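Local coordinates for protein Cry23AA1 (Bacillus thuringiensis, PDB 4RHZ) that probably acts as a pore-forming insecticidal toxin of the aerolysin-like ETX/MTX2 family, forms a binary complex with Cry37Aa1 and binds zinc, at residues A[72-77]-A[133-138]; A[151-156]-A[228-233]. One frame throughout, in Å; residues are numbered along the deposited sequence. Where two conformers were deposited one is given.

Contact 1. Residues A[72-77]-A[133-138]; sequences SFTWTE and TWSDST
The carboxylate of D136 is gripped by three hydroxyls, two of them on OD1, from Y152 and S227, and one on OD2, from S253. D136 points to the face that also carries F73, W75 and W134, and chi1 of -75° sets CG beside its backbone N. Strands 67-90 and 126-142 of the aerolysin-type β fold pair antiparallel here, with Ser and Thr residues on the other face. The backbones of F73 and D136 pair reciprocally: F73 N donates to D136 O at 2.8 Å, nearly along the C=O axis, and D136 N reaches F73 O at 3.0 Å. Two residues further on, W75 and W134 form the next hydrogen-bonded pair of the ladder. W134 N meets W75 O at only 2.5 Å, whereas W75 N approaches W134 O from above the carbonyl plane. The two indoles cross obliquely and barely touch, W75 CE3 lying 4.2 Å from W134 CD1. W75 O lies in plane at the pyrrole edge of W134, and so does E77 CG, 3.4 Å from NE1. E77 gets there with CG in the crowded position between backbone N and carbonyl carbon (chi1 71°) and an extended chain beyond it; its carboxylate is turned 71° from the indole plane. On the Ser/Thr face, T74 OG1 and S135 OG share a hydrogen bond of 2.8 Å, and S72 OG packs on S137 CB at 3.3 Å. E77 lies close to H79 and H132, two ligands of the bound zinc, which makes it a second-shell neighbour whose negative charge may favour the cation. The buried carboxylate of D136 is probably ionised, its charge stabilised by these hydroxyl hydrogen bonds.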
ATOM      1  N   SER A  72      15.514 -17.194  15.852  1.00 37.54           N
ATOM      2  CA  SER A  72      16.108 -16.177  15.041  1.00 39.68           C
ATOM      3  C   SER A  72      15.586 -16.383  13.647  1.00 39.61           C
ATOM      4  O   SER A  72      15.563 -17.523  13.157  1.00 40.41           O
ATOM      5  CB  SER A  72      17.631 -16.399  14.912  1.00 38.29           C
ATOM      6  OG  SER A  72      18.226 -16.105  16.134  1.00 45.52           O
ATOM      7  N   PHE A  73      15.309 -15.276  12.986  1.00 38.19           N
ATOM      8  CA  PHE A  73      14.766 -15.295  11.639  1.00 39.45           C
ATOM      9  C   PHE A  73      15.498 -14.301  10.785  1.00 40.38           C
ATOM     10  O   PHE A  73      15.923 -13.223  11.241  1.00 40.85           O
ATOM     11  CB  PHE A  73      13.307 -14.880  11.673  1.00 37.84           C
ATOM     12  CG  PHE A  73      12.446 -15.831  12.408  1.00 35.10           C
ATOM     13  CD1 PHE A  73      12.014 -15.543  13.697  1.00 34.39           C
ATOM     14  CD2 PHE A  73      12.073 -17.008  11.817  1.00 31.61           C
ATOM     15  CE1 PHE A  73      11.184 -16.435  14.379  1.00 35.19           C
ATOM     16  CE2 PHE A  73      11.251 -17.917  12.486  1.00 32.39           C
ATOM     17  CZ  PHE A  73      10.798 -17.619  13.775  1.00 31.71           C
ATOM     18  N   THR A  74      15.620 -14.657   9.536  1.00 42.16           N
ATOM     19  CA  THR A  74      16.118 -13.711   8.607  1.00 44.93           C
ATOM     20  C   THR A  74      15.268 -13.686   7.334  1.00 45.06           C
ATOM     21  O   THR A  74      14.819 -14.718   6.852  1.00 42.95           O
ATOM     22  CB  THR A  74      17.592 -13.993   8.354  1.00 45.74           C
ATOM     23  OG1 THR A  74      18.210 -12.770   7.977  1.00 52.50           O
ATOM     24  CG2 THR A  74      17.799 -15.056   7.275  1.00 46.18           C
ATOM     25  N   TRP A  75      15.059 -12.497   6.783  1.00 46.24           N
ATOM     26  CA  TRP A  75      14.383 -12.423   5.508  1.00 48.23           C
ATOM     27  C   TRP A  75      14.833 -11.239   4.636  1.00 48.13           C
ATOM     28  O   TRP A  75      15.021 -10.121   5.121  1.00 47.58           O
ATOM     29  CB  TRP A  75      12.873 -12.395   5.718  1.00 48.74           C
ATOM     30  CG  TRP A  75      12.130 -12.767   4.500  1.00 53.90           C
ATOM     31  CD1 TRP A  75      12.069 -14.004   3.904  1.00 57.80           C
ATOM     32  CD2 TRP A  75      11.339 -11.886   3.692  1.00 58.91           C
ATOM     33  NE1 TRP A  75      11.273 -13.940   2.762  1.00 61.45           N
ATOM     34  CE2 TRP A  75      10.818 -12.649   2.619  1.00 60.66           C
ATOM     35  CE3 TRP A  75      11.009 -10.522   3.782  1.00 61.96           C
ATOM     36  CZ2 TRP A  75       9.978 -12.089   1.637  1.00 66.92           C
ATOM     37  CZ3 TRP A  75      10.171  -9.959   2.801  1.00 65.33           C
ATOM     38  CH2 TRP A  75       9.665 -10.739   1.747  1.00 66.95           C
ATOM     39  N   THR A  76      15.039 -11.502   3.358  1.00 48.55           N
ATOM     40  CA  THR A  76      15.467 -10.443   2.440  1.00 50.72           C
ATOM     41  C   THR A  76      14.325 -10.115   1.476  1.00 49.57           C
ATOM     42  O   THR A  76      13.892 -10.964   0.722  1.00 49.44           O
ATOM     43  CB  THR A  76      16.788 -10.759   1.708  1.00 51.04           C
ATOM     44  OG1 THR A  76      16.728 -12.098   1.218  1.00 55.84           O
ATOM     45  CG2 THR A  76      17.949 -10.655   2.626  1.00 52.17           C
ATOM     46  N   GLU A  77      13.786  -8.919   1.622  1.00 49.88           N
ATOM     47  CA  GLU A  77      12.677  -8.439   0.791  1.00 52.38           C
ATOM     48  C   GLU A  77      13.265  -7.531  -0.288  1.00 51.79           C
ATOM     49  O   GLU A  77      14.228  -6.775  -0.060  1.00 51.06           O
ATOM     50  CB  GLU A  77      11.674  -7.616   1.594  1.00 52.60           C
ATOM     51  CG  GLU A  77      12.196  -6.197   2.056  1.00 57.49           C
ATOM     52  CD  GLU A  77      11.040  -5.212   2.364  1.00 62.23           C
ATOM     53  OE1 GLU A  77       9.946  -5.735   2.736  1.00 66.33           O
ATOM     54  OE2 GLU A  77      11.210  -3.969   2.218  1.00 59.66           O
ATOM     55  N   THR A 133      17.212  -6.632   4.320  1.00 48.65           N
ATOM     56  CA  THR A 133      17.374  -7.883   5.055  1.00 48.53           C
ATOM     57  C   THR A 133      16.793  -7.604   6.418  1.00 46.66           C
ATOM     58  O   THR A 133      17.331  -6.771   7.159  1.00 47.31           O
ATOM     59  CB  THR A 133      18.857  -8.314   5.153  1.00 49.45           C
ATOM     60  OG1 THR A 133      19.319  -8.626   3.833  1.00 50.12           O
ATOM     61  CG2 THR A 133      19.008  -9.598   6.039  1.00 48.72           C
ATOM     62  N   TRP A 134      15.644  -8.216   6.683  1.00 44.01           N
ATOM     63  CA  TRP A 134      15.034  -8.222   8.021  1.00 42.32           C
ATOM     64  C   TRP A 134      15.745  -9.323   8.846  1.00 40.51           C
ATOM     65  O   TRP A 134      16.032 -10.379   8.340  1.00 38.86           O
ATOM     66  CB  TRP A 134      13.520  -8.504   7.923  1.00 42.09           C
ATOM     67  CG  TRP A 134      12.774  -7.443   7.155  1.00 40.50           C
ATOM     68  CD1 TRP A 134      12.754  -7.294   5.805  1.00 40.16           C
ATOM     69  CD2 TRP A 134      11.963  -6.381   7.690  1.00 35.94           C
ATOM     70  NE1 TRP A 134      11.996  -6.192   5.460  1.00 39.00           N
ATOM     71  CE2 TRP A 134      11.491  -5.620   6.595  1.00 35.95           C
ATOM     72  CE3 TRP A 134      11.619  -5.988   8.975  1.00 35.61           C
ATOM     73  CZ2 TRP A 134      10.696  -4.472   6.746  1.00 27.77           C
ATOM     74  CZ3 TRP A 134      10.822  -4.870   9.140  1.00 33.22           C
ATOM     75  CH2 TRP A 134      10.374  -4.112   8.014  1.00 35.46           C
ATOM     76  N   SER A 135      16.100  -9.029  10.083  1.00 40.43           N
ATOM     77  CA  SER A 135      16.623 -10.057  10.977  0.50 40.66           C
ATOM     78  C   SER A 135      16.087  -9.843  12.394  1.00 40.59           C
ATOM     79  O   SER A 135      16.118  -8.747  12.925  1.00 39.22           O
ATOM     80  CB  SER A 135      18.163 -10.091  10.916  0.50 41.56           C
ATOM     81  OG  SER A 135      18.589 -10.488   9.609  0.50 41.04           O
ATOM     82  N   ASP A 136      15.554 -10.879  13.003  1.00 40.25           N
ATOM     83  CA  ASP A 136      14.945 -10.648  14.276  1.00 39.87           C
ATOM     84  C   ASP A 136      15.196 -11.896  15.124  1.00 40.48           C
ATOM     85  O   ASP A 136      15.325 -13.023  14.587  1.00 40.23           O
ATOM     86  CB  ASP A 136      13.421 -10.451  14.065  1.00 40.11           C
ATOM     87  CG  ASP A 136      13.042  -9.063  13.463  1.00 39.97           C
ATOM     88  OD1 ASP A 136      12.597  -9.015  12.271  1.00 35.90           O
ATOM     89  OD2 ASP A 136      13.129  -8.043  14.189  1.00 38.04           O
ATOM     90  N   SER A 137      15.218 -11.727  16.441  1.00 40.44           N
ATOM     91  CA  SER A 137      15.271 -12.895  17.311  1.00 42.50           C
ATOM     92  C   SER A 137      14.755 -12.563  18.661  1.00 43.78           C
ATOM     93  O   SER A 137      14.636 -11.393  19.030  1.00 43.99           O
ATOM     94  CB  SER A 137      16.662 -13.485  17.414  1.00 43.09           C
ATOM     95  OG  SER A 137      17.464 -12.533  17.980  1.00 45.04           O
ATOM     96  N   THR A 138      14.331 -13.599  19.376  1.00 43.97           N
ATOM     97  CA  THR A 138      13.734 -13.376  20.687  1.00 43.90           C
ATOM     98  C   THR A 138      13.958 -14.693  21.450  1.00 45.81           C
ATOM     99  O   THR A 138      14.261 -15.751  20.840  1.00 45.28           O
ATOM    100  CB  THR A 138      12.272 -12.990  20.583  1.00 43.72           C
ATOM    101  OG1 THR A 138      11.791 -12.462  21.826  1.00 42.13           O
ATOM    102  CG2 THR A 138      11.392 -14.166  20.123  1.00 43.20           C
TER

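Contact 2. Residues A[151-156]-A[228-233]; sequences AYIIQN and IIQVTE
Four backbone hydrogen bonds form the first shell, two between A151 and Q230 and two between I153 and I228. All lie in their carbonyl planes; A151 N reaches Q230 O at 2.8 Å and Q230 N returns to A151 O with a nearly straight 173° at the hydrogen. Between these antiparallel pairs lies the non-hydrogen-bonded pair Y152 and I229, where ring atom CD1 of Y152 rests 4.1 Å from I229 CG1. On the other face, I153 CB meets I228 CB at 3.9 Å. The CD1 tip of I228 extends to within 4.2 Å of Q155 NE2. Q230, CG anti to the backbone N (chi1 166°), crosses I153 obliquely and brings OE1 to 4.0 Å from I153 CG1, while NE2 lies 4.2 Å from A151 CB. The second shell fixes these polar ends: the Q230 amide is bonded through OE1 to C99 N and through NE2 to K97 O of the Cry37AA1 chain, and Q155 NE2 to N51 OD1. This face therefore helps form the interface of the binary toxin. Within the sheet, strand 146-179 runs between strands 50-61 and 211-235 here, Y152 sharing backbone bonds with L54 and T55. On the face of Y152 and I229 lie F73, stacked on the Y152 ring, and strand 126-142.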
ATOM      1  N   ALA A 151       6.230 -18.156  14.550  1.00 29.31           N
ATOM      2  CA  ALA A 151       6.045 -17.836  13.089  1.00 28.77           C
ATOM      3  C   ALA A 151       6.581 -16.412  12.825  1.00 28.18           C
ATOM      4  O   ALA A 151       6.295 -15.485  13.558  1.00 28.50           O
ATOM      5  CB  ALA A 151       4.548 -17.962  12.695  1.00 26.42           C
ATOM      6  N   TYR A 152       7.355 -16.253  11.772  1.00 28.79           N
ATOM      7  CA  TYR A 152       7.875 -14.926  11.395  1.00 27.91           C
ATOM      8  C   TYR A 152       6.902 -14.270  10.412  1.00 28.55           C
ATOM      9  O   TYR A 152       6.573 -14.843   9.357  1.00 27.43           O
ATOM     10  CB  TYR A 152       9.264 -15.140  10.741  1.00 27.57           C
ATOM     11  CG  TYR A 152      10.099 -13.905  10.597  1.00 27.21           C
ATOM     12  CD1 TYR A 152      10.152 -12.959  11.624  1.00 26.19           C
ATOM     13  CD2 TYR A 152      10.924 -13.730   9.484  1.00 28.27           C
ATOM     14  CE1 TYR A 152      10.969 -11.859  11.517  1.00 31.17           C
ATOM     15  CE2 TYR A 152      11.722 -12.596   9.361  1.00 30.18           C
ATOM     16  CZ  TYR A 152      11.745 -11.705  10.357  1.00 31.21           C
ATOM     17  OH  TYR A 152      12.571 -10.643  10.273  1.00 37.06           O
ATOM     18  N   ILE A 153       6.405 -13.096  10.793  1.00 28.96           N
ATOM     19  CA  ILE A 153       5.367 -12.385  10.054  1.00 30.07           C
ATOM     20  C   ILE A 153       5.995 -11.094   9.483  1.00 30.97           C
ATOM     21  O   ILE A 153       6.631 -10.334  10.249  1.00 29.25           O
ATOM     22  CB  ILE A 153       4.203 -11.858  10.973  1.00 30.31           C
ATOM     23  CG1 ILE A 153       3.252 -12.942  11.570  1.00 33.53           C
ATOM     24  CG2 ILE A 153       3.301 -10.953  10.203  1.00 31.09           C
ATOM     25  CD1 ILE A 153       3.422 -14.292  11.037  1.00 40.74           C
ATOM     26  N   ILE A 154       5.823 -10.834   8.174  1.00 30.67           N
ATOM     27  CA  ILE A 154       6.220  -9.537   7.589  0.50 31.00           C
ATOM     28  C   ILE A 154       4.946  -8.762   7.190  1.00 31.34           C
ATOM     29  O   ILE A 154       4.070  -9.299   6.485  1.00 32.09           O
ATOM     30  CB  ILE A 154       7.266  -9.727   6.463  0.50 31.25           C
ATOM     31  CG1 ILE A 154       8.105  -8.456   6.227  0.50 32.52           C
ATOM     32  CG2 ILE A 154       6.635 -10.206   5.188  0.50 32.83           C
ATOM     33  CD1 ILE A 154       7.316  -7.254   5.912  0.50 28.69           C
ATOM     34  N   GLN A 155       4.816  -7.556   7.700  1.00 31.22           N
ATOM     35  CA  GLN A 155       3.687  -6.747   7.435  1.00 32.76           C
ATOM     36  C   GLN A 155       3.992  -5.813   6.219  1.00 35.09           C
ATOM     37  O   GLN A 155       4.781  -4.890   6.329  1.00 35.60           O
ATOM     38  CB  GLN A 155       3.310  -5.949   8.675  1.00 30.58           C
ATOM     39  CG  GLN A 155       2.105  -5.151   8.500  1.00 28.56           C
ATOM     40  CD  GLN A 155       1.624  -4.543   9.768  1.00 35.86           C
ATOM     41  OE1 GLN A 155       1.682  -3.320   9.951  1.00 30.90           O
ATOM     42  NE2 GLN A 155       1.142  -5.400  10.693  1.00 34.10           N
ATOM     43  N   ASN A 156       3.334  -6.095   5.104  1.00 36.44           N
ATOM     44  CA  ASN A 156       3.457  -5.374   3.840  1.00 37.91           C
ATOM     45  C   ASN A 156       2.476  -4.266   3.652  1.00 36.75           C
ATOM     46  O   ASN A 156       1.298  -4.423   3.988  1.00 35.73           O
ATOM     47  CB  ASN A 156       3.286  -6.335   2.680  1.00 37.68           C
ATOM     48  CG  ASN A 156       4.579  -6.607   2.037  1.00 50.14           C
ATOM     49  OD1 ASN A 156       5.392  -7.456   2.525  1.00 58.74           O
ATOM     50  ND2 ASN A 156       4.877  -5.817   0.950  1.00 57.51           N
ATOM     51  N   ILE A 228       7.062  -9.160  12.779  1.00 32.33           N
ATOM     52  CA  ILE A 228       6.472  -9.581  14.024  1.00 33.38           C
ATOM     53  C   ILE A 228       6.872 -11.085  14.214  1.00 33.44           C
ATOM     54  O   ILE A 228       6.983 -11.854  13.221  1.00 32.80           O
ATOM     55  CB  ILE A 228       4.955  -9.443  13.940  1.00 34.58           C
ATOM     56  CG1 ILE A 228       4.553  -7.983  13.959  1.00 36.01           C
ATOM     57  CG2 ILE A 228       4.256 -10.122  15.145  1.00 35.89           C
ATOM     58  CD1 ILE A 228       3.091  -7.754  13.550  1.00 39.92           C
ATOM     59  N   ILE A 229       7.137 -11.489  15.463  1.00 32.18           N
ATOM     60  CA  ILE A 229       7.342 -12.917  15.795  1.00 30.60           C
ATOM     61  C   ILE A 229       6.114 -13.369  16.524  1.00 30.73           C
ATOM     62  O   ILE A 229       5.765 -12.824  17.576  1.00 31.87           O
ATOM     63  CB  ILE A 229       8.576 -13.124  16.632  1.00 31.62           C
ATOM     64  CG1 ILE A 229       9.809 -12.831  15.746  1.00 31.67           C
ATOM     65  CG2 ILE A 229       8.617 -14.566  17.135  1.00 29.23           C
ATOM     66  CD1 ILE A 229      11.086 -12.690  16.495  1.00 35.99           C
ATOM     67  N   GLN A 230       5.399 -14.318  15.953  1.00 29.14           N
ATOM     68  CA  GLN A 230       4.132 -14.657  16.511  1.00 28.56           C
ATOM     69  C   GLN A 230       4.293 -16.034  17.175  1.00 28.25           C
ATOM     70  O   GLN A 230       4.636 -17.027  16.510  1.00 27.56           O
ATOM     71  CB  GLN A 230       3.090 -14.722  15.357  1.00 27.77           C
ATOM     72  CG  GLN A 230       1.784 -15.387  15.686  1.00 26.18           C
ATOM     73  CD  GLN A 230       0.975 -15.756  14.448  1.00 29.02           C
ATOM     74  OE1 GLN A 230       0.463 -14.854  13.762  1.00 31.36           O
ATOM     75  NE2 GLN A 230       0.779 -17.067  14.199  1.00 18.56           N
ATOM     76  N   VAL A 231       4.038 -16.099  18.478  1.00 29.64           N
ATOM     77  CA  VAL A 231       4.389 -17.334  19.239  1.00 28.38           C
ATOM     78  C   VAL A 231       3.167 -18.006  19.777  1.00 28.91           C
ATOM     79  O   VAL A 231       2.391 -17.410  20.569  1.00 28.37           O
ATOM     80  CB  VAL A 231       5.368 -17.046  20.385  1.00 29.81           C
ATOM     81  CG1 VAL A 231       5.727 -18.389  21.148  1.00 28.24           C
ATOM     82  CG2 VAL A 231       6.693 -16.417  19.824  1.00 30.05           C
ATOM     83  N   THR A 232       2.999 -19.257  19.358  1.00 29.76           N
ATOM     84  CA  THR A 232       1.953 -20.127  19.922  1.00 31.69           C
ATOM     85  C   THR A 232       2.493 -21.265  20.819  1.00 33.27           C
ATOM     86  O   THR A 232       3.325 -22.069  20.370  1.00 33.15           O
ATOM     87  CB  THR A 232       1.071 -20.751  18.770  1.00 31.47           C
ATOM     88  OG1 THR A 232       0.480 -19.664  18.010  1.00 31.81           O
ATOM     89  CG2 THR A 232      -0.034 -21.520  19.341  1.00 26.73           C
ATOM     90  N   GLU A 233       2.016 -21.354  22.067  1.00 34.70           N
ATOM     91  CA  GLU A 233       2.409 -22.514  22.931  1.00 35.78           C
ATOM     92  C   GLU A 233       1.256 -23.457  22.970  1.00 35.83           C
ATOM     93  O   GLU A 233       0.164 -23.029  23.198  1.00 36.72           O
ATOM     94  CB  GLU A 233       2.645 -22.126  24.388  1.00 35.64           C
ATOM     95  CG  GLU A 233       3.491 -20.963  24.628  1.00 39.96           C
ATOM     96  CD  GLU A 233       3.746 -20.650  26.153  1.00 47.89           C
ATOM     97  OE1 GLU A 233       3.199 -21.344  27.090  1.00 52.02           O
ATOM     98  OE2 GLU A 233       4.506 -19.691  26.394  1.00 46.48           O
TER

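Contact 1 closes before contact 2 opens along the chain, and strands 126-142 and 146-179, one from each, follow each other directly. Their centres are 11 Å apart, on the same side of the chain's centre, and both are reached by the same large sheet, in which strands 67-90 and 211-235 are neighbours. Y152 bridges them: its ring packs against the CB atoms of F73 and W75, and W134 CB lies 3.3 Å from Y152 OH. In this elongated aerolysin-type toxin the two contacts thus touch through Y152, with the zinc site near contact 1 and Cry37AA1 on the Q230 face of contact 2.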